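Local coordinates for type IV secretion system protein VirB11 (Brucella suis, PDB 2GZA), which hydrolyses ATP as a hexameric ATPase of the VirB type IV secretion system, which may be required to establish the replication niche in the host, at residues 178-183 / 189-194; 165-170 / 341-346. All coordinates share one frame; numbering follows the deposited sequence.

Interaction 1. Residues 178-183 / 189-194; sequences IVVAGE and TTLMKA. With SO4 (sulfate ion), chain F.
Val-180 of strand 178-182 and Leu-191 of helix 188-196 meet inside the strand-loop-helix unit of the P-loop (Walker A motif), whose residues 182-189 are predicted to bind ATP. The two apolar branches pack strand against helix, CG1 of Val-180 lying 3.9 Å from CD2 of Leu-191 as the side chains cross obliquely. Both torsions serve this meeting: CG1 of Val-180 is anti to the backbone N (chi1 177°), and CG of Leu-191 is likewise anti to its own. The other valine branch, CG2, rests against the helix backbone, 4.3 Å from CA of Met-192, and CG2 of Val-180 is 4.4 Å from CB of Met-192. A beta-branched valine suits the strand and offers one methyl to each helix residue, whereas the longer leucine carries a methyl from the helix to the valine. Beyond the pair, Leu-191 also reaches Val-328 and Met-192 packs on Ile-281, so the helix is seated across neighbouring strands of the sheet. A sulfate ion, probably from the crystallisation liquor, lies at the loop end, where it is hydrogen-bonded to Lys-188 NZ and Gly-185 N; an anion here is consistent with a phosphate-binding loop. Thr-189, in the first turn of the helix, adds a weak hydrogen bond at most, with OG1 3.3 Å from sulfate O4.

Interaction 2. Residues 165-170 / 341-346; sequences MSFLRR and SEVWYD
Aromatic packing joins Phe-167 of helix 164-173 to Tyr-345 on strand 339-345, at an edge of the mixed sheet that carries the P-loop strand. The rings form an offset edge-to-face pair, with centroids 5.4 Å apart and planes inclined at 69°; the edge of Phe-167 is directed toward the face of Tyr-345. CE1 of Phe-167 comes 3.7 Å from CD2 of Tyr-345, while CZ of Phe-167 lies 3.6 Å from CB of Tyr-345. A methyl-to-ring apolar contact is added by Val-343, two residues earlier and on the same side of the strand, whose CG1 meets CE2 of Phe-167 at 3.4 Å. With CG anti to the backbone N (chi1 176°), the phenylalanine extends from the helix far enough to touch both strand residues. Its broad ring suits this span, while the compact valine fits beside it. Helix 153-160 adds Leu-155, which touches the side chains of both Phe-167 and Tyr-345. Elsewhere on the helix, Arg-169 forms salt bridges with Glu-198 and with Glu-130 of a neighbouring subunit, and Arg-170 with Glu-154. No hydrogen bond links 165-170 to 341-346, which implies that helix and strand are held together here by dispersion, burial of apolar surface and the weak electrostatics of the tilted ring pair.

In the fold
Interactions 1 and 2 lie on one mixed sheet, their centres 12 Å apart and their nearest atoms about 5 Å apart without touching. Helix 164-173 leads directly into strand 178-182, so the helix of interaction 2 precedes the P-loop strand of interaction 1. Between strands 178-182 and 339-345 runs strand 324-331, which receives Leu-191 from the first contact and Leu-168 and Tyr-345 from the second. Interaction 1 adjoins the sulfate and the predicted ATP site, whereas the side chain of Val-343 in interaction 2 is about 12 Å from Gly-182. Both also lie beside a neighbouring subunit of the hexamer.

Interaction 1. Residues 178-183 / 189-194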
loop_
_atom_site.group_PDB
_atom_site.type_symbol
_atom_site.label_atom_id
_atom_site.label_comp_id
_atom_site.label_asym_id
_atom_site.label_seq_id
_atom_site.Cartn_x
_atom_site.Cartn_y
_atom_site.Cartn_z
ATOM N N ILE C 178 -18.128 21.753 18.473
ATOM C CA ILE C 178 -17.659 23.032 17.948
ATOM C C ILE C 178 -16.143 23.116 17.978
ATOM O O ILE C 178 -15.515 22.896 19.018
ATOM C CB ILE C 178 -18.263 24.224 18.728
ATOM C CG1 ILE C 178 -19.790 24.163 18.691
ATOM C CG2 ILE C 178 -17.754 25.559 18.160
ATOM C CD1 ILE C 178 -20.471 24.940 19.804
ATOM N N VAL C 179 -15.569 23.429 16.822
ATOM C CA VAL C 179 -14.138 23.691 16.693
ATOM C C VAL C 179 -13.905 25.186 16.463
ATOM O O VAL C 179 -14.379 25.752 15.485
ATOM C CB VAL C 179 -13.491 22.890 15.517
ATOM C CG1 VAL C 179 -12.006 23.248 15.365
ATOM C CG2 VAL C 179 -13.659 21.395 15.710
ATOM N N VAL C 180 -13.186 25.822 17.374
ATOM C CA VAL C 180 -12.817 27.225 17.212
ATOM C C VAL C 180 -11.504 27.314 16.428
ATOM O O VAL C 180 -10.469 26.832 16.879
ATOM C CB VAL C 180 -12.706 27.941 18.572
ATOM C CG1 VAL C 180 -12.251 29.382 18.391
ATOM C CG2 VAL C 180 -14.045 27.890 19.302
ATOM N N ALA C 181 -11.557 27.904 15.243
ATOM C CA ALA C 181 -10.387 27.972 14.385
ATOM C C ALA C 181 -9.858 29.386 14.241
ATOM O O ALA C 181 -10.574 30.361 14.456
ATOM C CB ALA C 181 -10.684 27.371 13.023
ATOM N N GLY C 182 -8.591 29.492 13.867
ATOM C CA GLY C 182 -7.965 30.790 13.654
ATOM C C GLY C 182 -6.462 30.674 13.628
ATOM O O GLY C 182 -5.914 29.645 14.006
ATOM N N GLU C 183 -5.772 31.719 13.183
ATOM C CA GLU C 183 -4.316 31.700 13.302
ATOM C C GLU C 183 -3.917 31.902 14.757
ATOM O O GLU C 183 -4.741 32.266 15.595
ATOM C CB GLU C 183 -3.624 32.707 12.380
ATOM C CG GLU C 183 -3.475 34.110 12.943
ATOM C CD GLU C 183 -2.782 35.064 11.972
ATOM O OE1 GLU C 183 -2.238 34.599 10.948
ATOM O OE2 GLU C 183 -2.786 36.286 12.238
ATOM N N THR C 189 -8.862 30.818 22.171
ATOM C CA THR C 189 -9.075 30.438 23.565
ATOM C C THR C 189 -10.124 31.311 24.249
ATOM O O THR C 189 -10.965 30.802 24.989
ATOM C CB THR C 189 -7.749 30.501 24.343
ATOM O OG1 THR C 189 -6.781 29.665 23.695
ATOM C CG2 THR C 189 -7.934 30.046 25.783
ATOM N N THR C 190 -10.079 32.614 23.993
ATOM C CA THR C 190 -11.040 33.534 24.581
ATOM C C THR C 190 -12.456 33.242 24.091
ATOM O O THR C 190 -13.385 33.192 24.892
ATOM C CB THR C 190 -10.661 35.011 24.319
ATOM O OG1 THR C 190 -9.273 35.207 24.610
ATOM C CG2 THR C 190 -11.486 35.942 25.190
ATOM N N LEU C 191 -12.614 33.034 22.787
ATOM C CA LEU C 191 -13.917 32.667 22.235
ATOM C C LEU C 191 -14.388 31.320 22.797
ATOM O O LEU C 191 -15.557 31.149 23.156
ATOM C CB LEU C 191 -13.880 32.634 20.709
ATOM C CG LEU C 191 -15.171 32.229 19.992
ATOM C CD1 LEU C 191 -16.336 33.148 20.368
ATOM C CD2 LEU C 191 -14.958 32.213 18.488
ATOM N N MET C 192 -13.467 30.371 22.882
ATOM C CA MET C 192 -13.762 29.056 23.441
ATOM C C MET C 192 -14.307 29.211 24.863
ATOM O O MET C 192 -15.300 28.571 25.226
ATOM C CB MET C 192 -12.516 28.158 23.376
ATOM C CG MET C 192 -12.689 26.740 23.885
ATOM S SD MET C 192 -11.454 25.552 23.256
ATOM C CE MET C 192 -9.937 26.510 23.347
ATOM N N LYS C 193 -13.679 30.086 25.645
ATOM C CA LYS C 193 -14.144 30.383 27.005
ATOM C C LYS C 193 -15.507 31.079 27.020
ATOM O O LYS C 193 -16.326 30.813 27.901
ATOM C CB LYS C 193 -13.118 31.219 27.773
ATOM C CG LYS C 193 -11.882 30.444 28.189
ATOM C CD LYS C 193 -11.271 30.987 29.474
ATOM C CE LYS C 193 -10.359 32.172 29.215
ATOM N NZ LYS C 193 -9.485 32.459 30.387
ATOM N N ALA C 194 -15.741 31.960 26.052
ATOM C CA ALA C 194 -17.040 32.604 25.912
ATOM C C ALA C 194 -18.115 31.564 25.630
ATOM O O ALA C 194 -19.200 31.621 26.191
ATOM C CB ALA C 194 -17.008 33.653 24.812
HETATM S S SO4 F . -5.042 31.639 20.586
HETATM O O1 SO4 F . -5.613 32.461 21.644
HETATM O O2 SO4 F . -5.759 31.907 19.345
HETATM O O3 SO4 F . -3.626 31.951 20.397
HETATM O O4 SO4 F . -5.152 30.225 20.933
#

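Interaction 2. Residues 165-170 / 341-346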
loop_
_atom_site.group_PDB
_atom_site.type_symbol
_atom_site.label_atom_id
_atom_site.label_comp_id
_atom_site.label_asym_id
_atom_site.label_seq_id
_atom_site.Cartn_x
_atom_site.Cartn_y
_atom_site.Cartn_z
ATOM N N MET C 165 -24.430 35.259 16.776
ATOM C CA MET C 165 -24.382 35.197 18.235
ATOM C C MET C 165 -25.390 34.187 18.796
ATOM O O MET C 165 -25.017 33.321 19.579
ATOM C CB MET C 165 -24.598 36.569 18.868
ATOM C CG MET C 165 -24.267 36.574 20.341
ATOM S SD MET C 165 -24.873 38.000 21.230
ATOM C CE MET C 165 -26.613 37.605 21.375
ATOM N N SER C 166 -26.651 34.307 18.384
ATOM C CA SER C 166 -27.695 33.345 18.753
ATOM C C SER C 166 -27.351 31.942 18.276
ATOM O O SER C 166 -27.595 30.964 18.981
ATOM C CB SER C 166 -29.045 33.750 18.165
ATOM O OG SER C 166 -29.613 34.840 18.859
ATOM N N PHE C 167 -26.788 31.857 17.076
ATOM C CA PHE C 167 -26.389 30.589 16.485
ATOM C C PHE C 167 -25.401 29.850 17.378
ATOM O O PHE C 167 -25.569 28.664 17.648
ATOM C CB PHE C 167 -25.789 30.816 15.089
ATOM C CG PHE C 167 -25.255 29.569 14.450
ATOM C CD1 PHE C 167 -26.072 28.781 13.658
ATOM C CD2 PHE C 167 -23.931 29.184 14.644
ATOM C CE1 PHE C 167 -25.580 27.618 13.071
ATOM C CE2 PHE C 167 -23.432 28.023 14.068
ATOM C CZ PHE C 167 -24.252 27.240 13.277
ATOM N N LEU C 168 -24.382 30.570 17.835
ATOM C CA LEU C 168 -23.337 29.992 18.659
ATOM C C LEU C 168 -23.857 29.585 20.026
ATOM O O LEU C 168 -23.518 28.501 20.505
ATOM C CB LEU C 168 -22.134 30.936 18.766
ATOM C CG LEU C 168 -21.325 31.169 17.480
ATOM C CD1 LEU C 168 -20.190 32.137 17.730
ATOM C CD2 LEU C 168 -20.784 29.879 16.893
ATOM N N ARG C 169 -24.688 30.437 20.633
ATOM C CA ARG C 169 -25.342 30.110 21.903
ATOM C C ARG C 169 -26.207 28.856 21.779
ATOM O O ARG C 169 -26.118 27.945 22.610
ATOM C CB ARG C 169 -26.193 31.271 22.421
ATOM C CG ARG C 169 -27.027 30.888 23.658
ATOM C CD ARG C 169 -27.850 32.032 24.207
ATOM N NE ARG C 169 -27.028 32.954 24.977
ATOM C CZ ARG C 169 -26.774 34.212 24.629
ATOM N NH1 ARG C 169 -27.291 34.733 23.519
ATOM N NH2 ARG C 169 -26.006 34.958 25.408
ATOM N N ARG C 170 -27.034 28.807 20.741
ATOM C CA ARG C 170 -27.893 27.652 20.512
ATOM C C ARG C 170 -27.098 26.382 20.245
ATOM O O ARG C 170 -27.434 25.323 20.774
ATOM C CB ARG C 170 -28.896 27.907 19.382
ATOM C CG ARG C 170 -30.090 28.788 19.776
ATOM C CD ARG C 170 -30.922 28.180 20.910
ATOM N NE ARG C 170 -31.784 27.087 20.462
ATOM C CZ ARG C 170 -32.202 26.078 21.227
ATOM N NH1 ARG C 170 -31.834 25.988 22.498
ATOM N NH2 ARG C 170 -32.986 25.146 20.709
ATOM N N SER C 341 -14.689 35.398 10.583
ATOM C CA SER C 341 -14.683 35.391 9.123
ATOM C C SER C 341 -15.803 34.536 8.555
ATOM O O SER C 341 -16.492 34.944 7.624
ATOM C CB SER C 341 -13.349 34.843 8.609
ATOM O OG SER C 341 -12.254 35.608 9.071
ATOM N N GLU C 342 -15.965 33.344 9.122
ATOM C CA GLU C 342 -16.867 32.337 8.594
ATOM C C GLU C 342 -17.348 31.455 9.733
ATOM O O GLU C 342 -16.610 31.195 10.678
ATOM C CB GLU C 342 -16.131 31.488 7.548
ATOM C CG GLU C 342 -16.992 30.444 6.816
ATOM C CD GLU C 342 -16.179 29.498 5.924
ATOM O OE1 GLU C 342 -16.766 28.495 5.447
ATOM O OE2 GLU C 342 -14.965 29.742 5.700
ATOM N N VAL C 343 -18.595 31.016 9.638
ATOM C CA VAL C 343 -19.118 29.964 10.492
ATOM C C VAL C 343 -19.554 28.847 9.563
ATOM O O VAL C 343 -20.399 29.046 8.690
ATOM C CB VAL C 343 -20.302 30.436 11.349
ATOM C CG1 VAL C 343 -20.913 29.267 12.095
ATOM C CG2 VAL C 343 -19.861 31.518 12.316
ATOM N N TRP C 344 -18.956 27.683 9.735
ATOM C CA TRP C 344 -19.275 26.545 8.909
ATOM C C TRP C 344 -20.249 25.641 9.663
ATOM O O TRP C 344 -20.011 25.273 10.812
ATOM C CB TRP C 344 -17.983 25.820 8.513
ATOM C CG TRP C 344 -18.195 24.629 7.650
ATOM C CD1 TRP C 344 -18.129 24.586 6.292
ATOM C CD2 TRP C 344 -18.513 23.302 8.083
ATOM N NE1 TRP C 344 -18.388 23.312 5.848
ATOM C CE2 TRP C 344 -18.629 22.503 6.926
ATOM C CE3 TRP C 344 -18.717 22.709 9.336
ATOM C CZ2 TRP C 344 -18.942 21.145 6.980
ATOM C CZ3 TRP C 344 -19.030 21.352 9.392
ATOM C CH2 TRP C 344 -19.140 20.585 8.217
ATOM N N TYR C 345 -21.352 25.306 9.006
ATOM C CA TYR C 345 -22.350 24.394 9.543
ATOM C C TYR C 345 -23.075 23.742 8.376
ATOM O O TYR C 345 -23.712 24.428 7.584
ATOM C CB TYR C 345 -23.317 25.151 10.457
ATOM C CG TYR C 345 -24.427 24.323 11.058
ATOM C CD1 TYR C 345 -24.152 23.206 11.841
ATOM C CD2 TYR C 345 -25.760 24.676 10.865
ATOM C CE1 TYR C 345 -25.181 22.454 12.404
ATOM C CE2 TYR C 345 -26.795 23.927 11.421
ATOM C CZ TYR C 345 -26.497 22.822 12.187
ATOM O OH TYR C 345 -27.521 22.088 12.737
ATOM N N ASP C 346 -22.964 22.422 8.261
ATOM C CA ASP C 346 -23.582 21.696 7.156
ATOM C C ASP C 346 -24.162 20.332 7.574
ATOM O O ASP C 346 -23.607 19.292 7.219
ATOM C CB ASP C 346 -22.572 21.551 6.009
ATOM C CG ASP C 346 -23.217 21.170 4.688
ATOM O OD1 ASP C 346 -24.464 21.172 4.573
ATOM O OD2 ASP C 346 -22.457 20.866 3.749
#